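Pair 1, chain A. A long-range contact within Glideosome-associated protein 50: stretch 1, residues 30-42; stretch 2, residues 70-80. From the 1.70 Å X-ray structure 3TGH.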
# COMPACT_ATOMS: atom_id res chain seq x y z
N ILE A 30 3.66 -9.75 -13.08
CA ILE A 30 2.43 -9.01 -13.36
C ILE A 30 1.72 -9.57 -14.60
O ILE A 30 0.50 -9.77 -14.59
CB ILE A 30 2.70 -7.49 -13.47
CG1 ILE A 30 2.89 -6.91 -12.07
CG2 ILE A 30 1.56 -6.78 -14.20
CD1 ILE A 30 3.39 -5.50 -12.05
N LYS A 31 2.50 -9.85 -15.65
CA LYS A 31 1.96 -10.47 -16.86
C LYS A 31 1.46 -11.89 -16.58
O LYS A 31 0.30 -12.21 -16.86
CB LYS A 31 3.04 -10.50 -17.95
CG LYS A 31 2.62 -11.15 -19.26
CD LYS A 31 1.60 -10.31 -20.02
CE LYS A 31 1.35 -10.88 -21.41
NZ LYS A 31 0.41 -10.03 -22.20
N ASN A 32 2.32 -12.73 -16.02
CA ASN A 32 2.01 -14.15 -15.89
C ASN A 32 0.91 -14.45 -14.86
O ASN A 32 0.13 -15.39 -15.04
CB ASN A 32 3.26 -14.95 -15.54
CG ASN A 32 4.28 -14.97 -16.67
OD1 ASN A 32 3.97 -14.61 -17.81
ND2 ASN A 32 5.50 -15.38 -16.35
N GLU A 33 0.87 -13.65 -13.79
CA GLU A 33 -0.13 -13.82 -12.74
C GLU A 33 -1.42 -13.06 -13.03
O GLU A 33 -2.37 -13.16 -12.26
CB GLU A 33 0.43 -13.35 -11.38
CG GLU A 33 1.54 -14.23 -10.81
CD GLU A 33 1.02 -15.38 -9.95
OE1 GLU A 33 -0.20 -15.47 -9.68
OE2 GLU A 33 1.86 -16.20 -9.52
N ARG A 34 -1.46 -12.31 -14.14
CA ARG A 34 -2.64 -11.52 -14.53
C ARG A 34 -3.01 -10.49 -13.45
O ARG A 34 -4.16 -10.36 -13.06
CB ARG A 34 -3.83 -12.42 -14.87
CG ARG A 34 -3.64 -13.29 -16.13
CD ARG A 34 -4.23 -14.68 -15.95
NE ARG A 34 -4.55 -15.32 -17.23
CZ ARG A 34 -4.77 -16.62 -17.41
NH1 ARG A 34 -4.69 -17.48 -16.38
NH2 ARG A 34 -5.06 -17.09 -18.62
N VAL A 35 -2.00 -9.79 -12.96
CA VAL A 35 -2.21 -8.69 -12.01
C VAL A 35 -2.94 -7.55 -12.73
O VAL A 35 -2.60 -7.22 -13.87
CB VAL A 35 -0.88 -8.20 -11.44
CG1 VAL A 35 -1.05 -6.86 -10.71
CG2 VAL A 35 -0.28 -9.27 -10.50
N THR A 36 -3.94 -6.97 -12.07
CA THR A 36 -4.71 -5.87 -12.68
C THR A 36 -4.50 -4.48 -12.06
O THR A 36 -4.93 -3.48 -12.63
CB THR A 36 -6.21 -6.21 -12.71
OG1 THR A 36 -6.67 -6.47 -11.38
CG2 THR A 36 -6.46 -7.43 -13.60
N PHE A 37 -3.83 -4.41 -10.91
CA PHE A 37 -3.37 -3.12 -10.39
C PHE A 37 -2.25 -3.30 -9.38
O PHE A 37 -1.98 -4.41 -8.92
CB PHE A 37 -4.50 -2.27 -9.80
CG PHE A 37 -5.20 -2.90 -8.62
CD1 PHE A 37 -4.81 -2.60 -7.32
CD2 PHE A 37 -6.27 -3.76 -8.82
CE1 PHE A 37 -5.48 -3.16 -6.23
CE2 PHE A 37 -6.93 -4.33 -7.74
CZ PHE A 37 -6.53 -4.02 -6.44
N ILE A 38 -1.57 -2.20 -9.10
CA ILE A 38 -0.43 -2.18 -8.20
C ILE A 38 -0.75 -1.23 -7.05
O ILE A 38 -1.36 -0.18 -7.26
CB ILE A 38 0.85 -1.70 -8.93
CG1 ILE A 38 1.16 -2.61 -10.13
CG2 ILE A 38 2.04 -1.62 -7.98
CD1 ILE A 38 2.00 -1.91 -11.22
N VAL A 39 -0.33 -1.60 -5.84
CA VAL A 39 -0.33 -0.67 -4.72
C VAL A 39 1.12 -0.46 -4.30
O VAL A 39 1.95 -1.36 -4.44
CB VAL A 39 -1.16 -1.16 -3.51
CG1 VAL A 39 -2.62 -1.41 -3.91
CG2 VAL A 39 -0.55 -2.41 -2.87
N SER A 40 1.42 0.72 -3.77
CA SER A 40 2.79 1.04 -3.36
C SER A 40 2.87 1.53 -1.92
O SER A 40 2.59 2.69 -1.66
CB SER A 40 3.38 2.08 -4.30
OG SER A 40 4.72 2.37 -3.95
N PRO A 41 3.22 0.63 -0.98
CA PRO A 41 3.47 1.05 0.38
C PRO A 41 4.83 1.73 0.50
O PRO A 41 5.53 1.90 -0.50
CB PRO A 41 3.42 -0.27 1.16
CG PRO A 41 3.97 -1.26 0.21
CD PRO A 41 3.48 -0.82 -1.15
N GLY A 42 5.18 2.14 1.70
CA GLY A 42 6.46 2.80 1.92
C GLY A 42 6.55 4.15 1.24
O GLY A 42 5.53 4.79 0.98
N GLY A 70 1.20 -2.45 -23.81
CA GLY A 70 0.36 -2.01 -22.71
C GLY A 70 0.30 -2.96 -21.53
O GLY A 70 -0.62 -2.88 -20.72
N ASP A 71 1.28 -3.86 -21.42
CA ASP A 71 1.29 -4.88 -20.37
C ASP A 71 1.42 -4.29 -18.95
O ASP A 71 1.01 -4.94 -17.99
CB ASP A 71 2.43 -5.89 -20.60
CG ASP A 71 2.17 -6.82 -21.78
OD1 ASP A 71 1.02 -6.89 -22.28
OD2 ASP A 71 3.13 -7.48 -22.21
N MET A 72 1.99 -3.10 -18.83
CA MET A 72 2.10 -2.44 -17.52
C MET A 72 1.15 -1.24 -17.36
O MET A 72 1.22 -0.50 -16.37
CB MET A 72 3.55 -2.01 -17.27
CG MET A 72 4.50 -3.17 -16.99
SD MET A 72 4.18 -3.94 -15.39
CE MET A 72 4.95 -2.73 -14.30
N TYR A 73 0.24 -1.05 -18.31
CA TYR A 73 -0.70 0.05 -18.20
C TYR A 73 -1.88 -0.36 -17.32
O TYR A 73 -2.84 -0.98 -17.79
CB TYR A 73 -1.18 0.56 -19.56
CG TYR A 73 -2.05 1.79 -19.45
CD1 TYR A 73 -1.57 2.95 -18.85
CD2 TYR A 73 -3.36 1.79 -19.93
CE1 TYR A 73 -2.35 4.08 -18.74
CE2 TYR A 73 -4.16 2.93 -19.82
CZ TYR A 73 -3.65 4.07 -19.21
OH TYR A 73 -4.41 5.20 -19.09
N MET A 74 -1.76 -0.02 -16.04
CA MET A 74 -2.76 -0.33 -15.03
C MET A 74 -2.59 0.68 -13.88
O MET A 74 -1.57 1.37 -13.82
CB MET A 74 -2.55 -1.75 -14.51
CG MET A 74 -1.19 -1.98 -13.84
SD MET A 74 -0.93 -3.70 -13.38
CE MET A 74 -0.79 -4.45 -15.01
N PRO A 75 -3.57 0.76 -12.97
CA PRO A 75 -3.44 1.70 -11.85
C PRO A 75 -2.26 1.38 -10.96
O PRO A 75 -1.95 0.22 -10.74
CB PRO A 75 -4.75 1.50 -11.08
CG PRO A 75 -5.70 0.99 -12.09
CD PRO A 75 -4.89 0.10 -12.97
N PHE A 76 -1.61 2.44 -10.49
CA PHE A 76 -0.51 2.39 -9.52
C PHE A 76 -0.95 3.27 -8.35
O PHE A 76 -0.75 4.50 -8.37
CB PHE A 76 0.76 2.93 -10.18
CG PHE A 76 2.01 2.78 -9.35
CD1 PHE A 76 2.79 1.64 -9.45
CD2 PHE A 76 2.43 3.81 -8.53
CE1 PHE A 76 3.96 1.51 -8.70
CE2 PHE A 76 3.60 3.68 -7.78
CZ PHE A 76 4.35 2.53 -7.86
N PHE A 77 -1.61 2.65 -7.37
CA PHE A 77 -2.20 3.35 -6.23
C PHE A 77 -1.08 3.53 -5.22
O PHE A 77 -0.58 2.55 -4.66
CB PHE A 77 -3.31 2.54 -5.56
CG PHE A 77 -4.53 2.32 -6.42
CD1 PHE A 77 -5.44 3.34 -6.64
CD2 PHE A 77 -4.78 1.08 -6.97
CE1 PHE A 77 -6.56 3.13 -7.43
CE2 PHE A 77 -5.89 0.86 -7.76
CZ PHE A 77 -6.79 1.88 -7.99
N THR A 78 -0.68 4.77 -4.99
CA THR A 78 0.44 5.01 -4.12
C THR A 78 0.13 5.96 -2.97
O THR A 78 -0.93 6.59 -2.92
CB THR A 78 1.67 5.48 -4.92
OG1 THR A 78 2.82 5.43 -4.06
CG2 THR A 78 1.49 6.89 -5.46
N VAL A 79 1.04 5.98 -2.00
CA VAL A 79 1.01 6.92 -0.89
C VAL A 79 2.43 7.45 -0.71
O VAL A 79 3.38 6.91 -1.26
CB VAL A 79 0.61 6.25 0.44
CG1 VAL A 79 -0.84 5.79 0.39
CG2 VAL A 79 1.54 5.08 0.76
N LEU A 80 2.54 8.52 0.08
CA LEU A 80 3.84 9.07 0.42
C LEU A 80 4.39 8.41 1.67
O LEU A 80 3.65 8.03 2.59
CB LEU A 80 3.72 10.57 0.68
CG LEU A 80 4.02 11.51 -0.50
CD1 LEU A 80 3.73 10.94 -1.88
CD2 LEU A 80 3.42 12.86 -0.29

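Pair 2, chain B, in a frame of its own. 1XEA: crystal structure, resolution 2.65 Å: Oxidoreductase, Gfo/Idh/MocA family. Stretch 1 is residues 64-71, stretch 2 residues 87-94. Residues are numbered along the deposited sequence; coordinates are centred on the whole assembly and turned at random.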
# COMPACT_ATOMS: atom_id res chain seq x y z
N VAL B 64 -28.03 22.62 -34.88
CA VAL B 64 -27.07 22.33 -33.82
C VAL B 64 -25.86 23.24 -33.90
O VAL B 64 -25.53 23.76 -34.96
CB VAL B 64 -26.59 20.87 -33.91
CG1 VAL B 64 -27.78 19.92 -33.81
CG2 VAL B 64 -25.85 20.65 -35.22
N ASP B 65 -25.20 23.44 -32.76
CA ASP B 65 -24.02 24.30 -32.68
C ASP B 65 -22.74 23.50 -32.86
O ASP B 65 -21.67 24.07 -33.09
CB ASP B 65 -24.01 25.03 -31.35
CG ASP B 65 -25.13 26.05 -31.25
OD1 ASP B 65 -25.06 27.08 -31.96
OD2 ASP B 65 -26.08 25.81 -30.46
N ALA B 66 -22.86 22.18 -32.75
CA ALA B 66 -21.72 21.29 -32.91
C ALA B 66 -22.18 19.83 -32.84
O ALA B 66 -23.27 19.53 -32.35
CB ALA B 66 -20.68 21.57 -31.82
N VAL B 67 -21.34 18.92 -33.35
CA VAL B 67 -21.63 17.49 -33.35
C VAL B 67 -20.47 16.70 -32.72
O VAL B 67 -19.31 17.09 -32.83
CB VAL B 67 -21.86 16.95 -34.78
CG1 VAL B 67 -23.08 17.60 -35.39
CG2 VAL B 67 -20.64 17.21 -35.64
N MSE B 68 -20.81 15.60 -32.06
CA MSE B 68 -19.82 14.73 -31.42
C MSE B 68 -19.99 13.36 -32.02
O MSE B 68 -20.97 12.67 -31.76
CB MSE B 68 -20.07 14.66 -29.91
CG MSE B 68 -19.76 15.96 -29.18
SE MSE B 68 -20.20 15.95 -27.30
CE MSE B 68 -18.86 14.70 -26.67
N ILE B 69 -19.03 12.95 -32.84
CA ILE B 69 -19.12 11.65 -33.49
C ILE B 69 -18.53 10.56 -32.62
O ILE B 69 -17.36 10.62 -32.25
CB ILE B 69 -18.40 11.70 -34.83
CG1 ILE B 69 -19.04 12.81 -35.68
CG2 ILE B 69 -18.48 10.35 -35.52
CD1 ILE B 69 -18.20 13.27 -36.83
N HIS B 70 -19.33 9.55 -32.28
CA HIS B 70 -18.82 8.48 -31.44
C HIS B 70 -18.92 7.16 -32.17
O HIS B 70 -18.69 6.10 -31.59
CB HIS B 70 -19.62 8.42 -30.14
CG HIS B 70 -19.74 9.74 -29.45
ND1 HIS B 70 -18.67 10.35 -28.82
CD2 HIS B 70 -20.79 10.58 -29.31
CE1 HIS B 70 -19.06 11.51 -28.32
NE2 HIS B 70 -20.34 11.67 -28.61
N ALA B 71 -19.28 7.24 -33.44
CA ALA B 71 -19.42 6.05 -34.26
C ALA B 71 -18.11 5.26 -34.34
O ALA B 71 -17.13 5.58 -33.66
CB ALA B 71 -19.87 6.44 -35.65
N GLY B 87 -19.53 23.56 -42.10
CA GLY B 87 -19.05 24.58 -41.18
C GLY B 87 -19.58 24.46 -39.76
O GLY B 87 -20.20 25.39 -39.23
N ILE B 88 -19.33 23.32 -39.13
CA ILE B 88 -19.79 23.11 -37.77
C ILE B 88 -18.68 22.50 -36.90
O ILE B 88 -18.05 21.53 -37.30
CB ILE B 88 -21.01 22.17 -37.77
CG1 ILE B 88 -22.09 22.75 -38.68
CG2 ILE B 88 -21.54 21.97 -36.37
CD1 ILE B 88 -23.28 21.85 -38.87
N PRO B 89 -18.42 23.09 -35.72
CA PRO B 89 -17.37 22.56 -34.84
C PRO B 89 -17.61 21.06 -34.67
O PRO B 89 -18.68 20.64 -34.25
CB PRO B 89 -17.60 23.33 -33.55
CG PRO B 89 -18.09 24.66 -34.05
CD PRO B 89 -19.08 24.26 -35.11
N THR B 90 -16.61 20.26 -35.01
CA THR B 90 -16.77 18.81 -34.89
C THR B 90 -15.89 18.16 -33.82
O THR B 90 -14.72 18.51 -33.66
CB THR B 90 -16.48 18.11 -36.25
OG1 THR B 90 -17.42 18.57 -37.23
CG2 THR B 90 -16.60 16.60 -36.14
N PHE B 91 -16.47 17.20 -33.12
CA PHE B 91 -15.76 16.46 -32.09
C PHE B 91 -15.78 15.00 -32.49
O PHE B 91 -16.81 14.49 -32.93
CB PHE B 91 -16.47 16.62 -30.75
CG PHE B 91 -15.93 15.74 -29.67
CD1 PHE B 91 -14.87 16.15 -28.88
CD2 PHE B 91 -16.49 14.49 -29.44
CE1 PHE B 91 -14.36 15.33 -27.87
CE2 PHE B 91 -15.99 13.66 -28.43
CZ PHE B 91 -14.93 14.08 -27.65
N VAL B 92 -14.64 14.33 -32.35
CA VAL B 92 -14.54 12.92 -32.69
C VAL B 92 -13.75 12.21 -31.61
O VAL B 92 -12.68 12.66 -31.22
CB VAL B 92 -13.83 12.71 -34.05
CG1 VAL B 92 -13.72 11.22 -34.35
CG2 VAL B 92 -14.61 13.41 -35.16
N ASP B 93 -14.28 11.10 -31.13
CA ASP B 93 -13.61 10.33 -30.10
C ASP B 93 -12.43 9.60 -30.71
O ASP B 93 -12.53 9.01 -31.78
CB ASP B 93 -14.59 9.34 -29.46
CG ASP B 93 -13.98 8.59 -28.30
OD1 ASP B 93 -13.34 9.25 -27.44
OD2 ASP B 93 -14.14 7.35 -28.24
N LYS B 94 -11.29 9.64 -30.02
CA LYS B 94 -10.07 8.99 -30.48
C LYS B 94 -10.36 7.53 -30.80
O LYS B 94 -11.13 6.87 -30.11
CB LYS B 94 -8.99 9.08 -29.40
CG LYS B 94 -9.30 8.28 -28.15
CD LYS B 94 -8.91 6.82 -28.32
CE LYS B 94 -9.78 5.91 -27.45
NZ LYS B 94 -9.35 4.49 -27.59

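Pair 1 and pair 2 share one backbone arrangement: two neighbouring parallel strands. Fourteen central residues superpose with an RMSD of 0.6 Å. The strand directions differ by 18° in pair 1 and 12° in pair 2, and the axes approach to 4.6 Å in both.

The hydrogen-bond ladder is the same in its first three rungs. In pair 1, Ile A38 N donates to Pro A75 O (2.9 Å), Phe A77 N to Ile A38 O (2.8 Å) and Ser A40 N to Phe A77 O (2.9 Å). In pair 2, Val B67 N donates to Pro B89 O (3.3 Å), Phe B91 N to Val B67 O (2.9 Å) and Ile B69 N to Phe B91 O (2.7 Å). Pair 2 adds a weak fourth bond, from Asp B93 N to Ile B69 O (3.3 Å). In each pair one stretch 1 residue, Ile A38 or Val B67, bonds through both its N and its O, to the residues before and after its partner on stretch 2, as parallel strands do.

Pro A75 matches Pro B89. Each offers its carbonyl to the first rung. A proline lacks the amide hydrogen, but this rung needs only the oxygen.

Before the proline, Met A74 matches Ile B88. Both point toward the other stretch. Met A74 SD lies 4.0 Å from Ile A38 CG1. The shorter Ile B88 packs against backbone, with CG2 3.5 Å from Ala B66 CA. Met A74 CE also lies 3.4 Å from Ile A30 CG2, a contact of pair 1 without a match.

Phe A37 matches Ala B66. Both set a CB against the proline: Phe A37 CB is 4.0 Å from Pro A75 CD, and Ala B66 CB is 3.9 Å from Pro B89 CB. Phe A37 adds a ring that meets Phe A77; Ala B66 has nothing further.

One face of the sheet carries Val A39 and Phe A77 in pair 1, and Met B68 and Phe B91 in pair 2. Phe A77 matches Phe B91. Their CA atoms fall 0.3 Å apart, but their side-chain centres lie 4.6 Å apart. The rotamers explain this: chi1 is m in Phe A77 and t in Phe B91. Phe A77 turns its edge toward the face of Phe A37, in an offset pair with centroids 5.6 Å apart. Phe B91 packs instead with selenomethionine Met B68, whose CE is 3.5 Å from Phe B91 CE2. It also meets the His B70 ring rim to rim. Val A39, which matches Met B68, is shorter; its CG1 lies 4.3 Å from Phe A77 CB.

The other face carries Ile A38, Ser A40, Phe A76 and Thr A78 in pair 1, and Val B67, Ile B69, Thr B90 and Val B92 in pair 2. Ile A38 packs CG2 on Phe A76 CD1 (3.7 Å); its shorter match Val B67 brings CG2 to 3.8 Å from Thr B90 OG1. Here bulk changes strands. In pair 1 the large Phe A76 is on stretch 2, and its CZ is 3.7 Å from Ser A40 CB. In pair 2 its match is the small Thr B90, and the bulk comes from Ile B69, the match of Ser A40. Ile B69 CD1 lies 3.8 Å from Thr B90 CG2 and 4.0 Å from Val B92 CG2. Thr A78 and Val B92 have similar shapes, and their side-chain centres fall 0.4 Å apart.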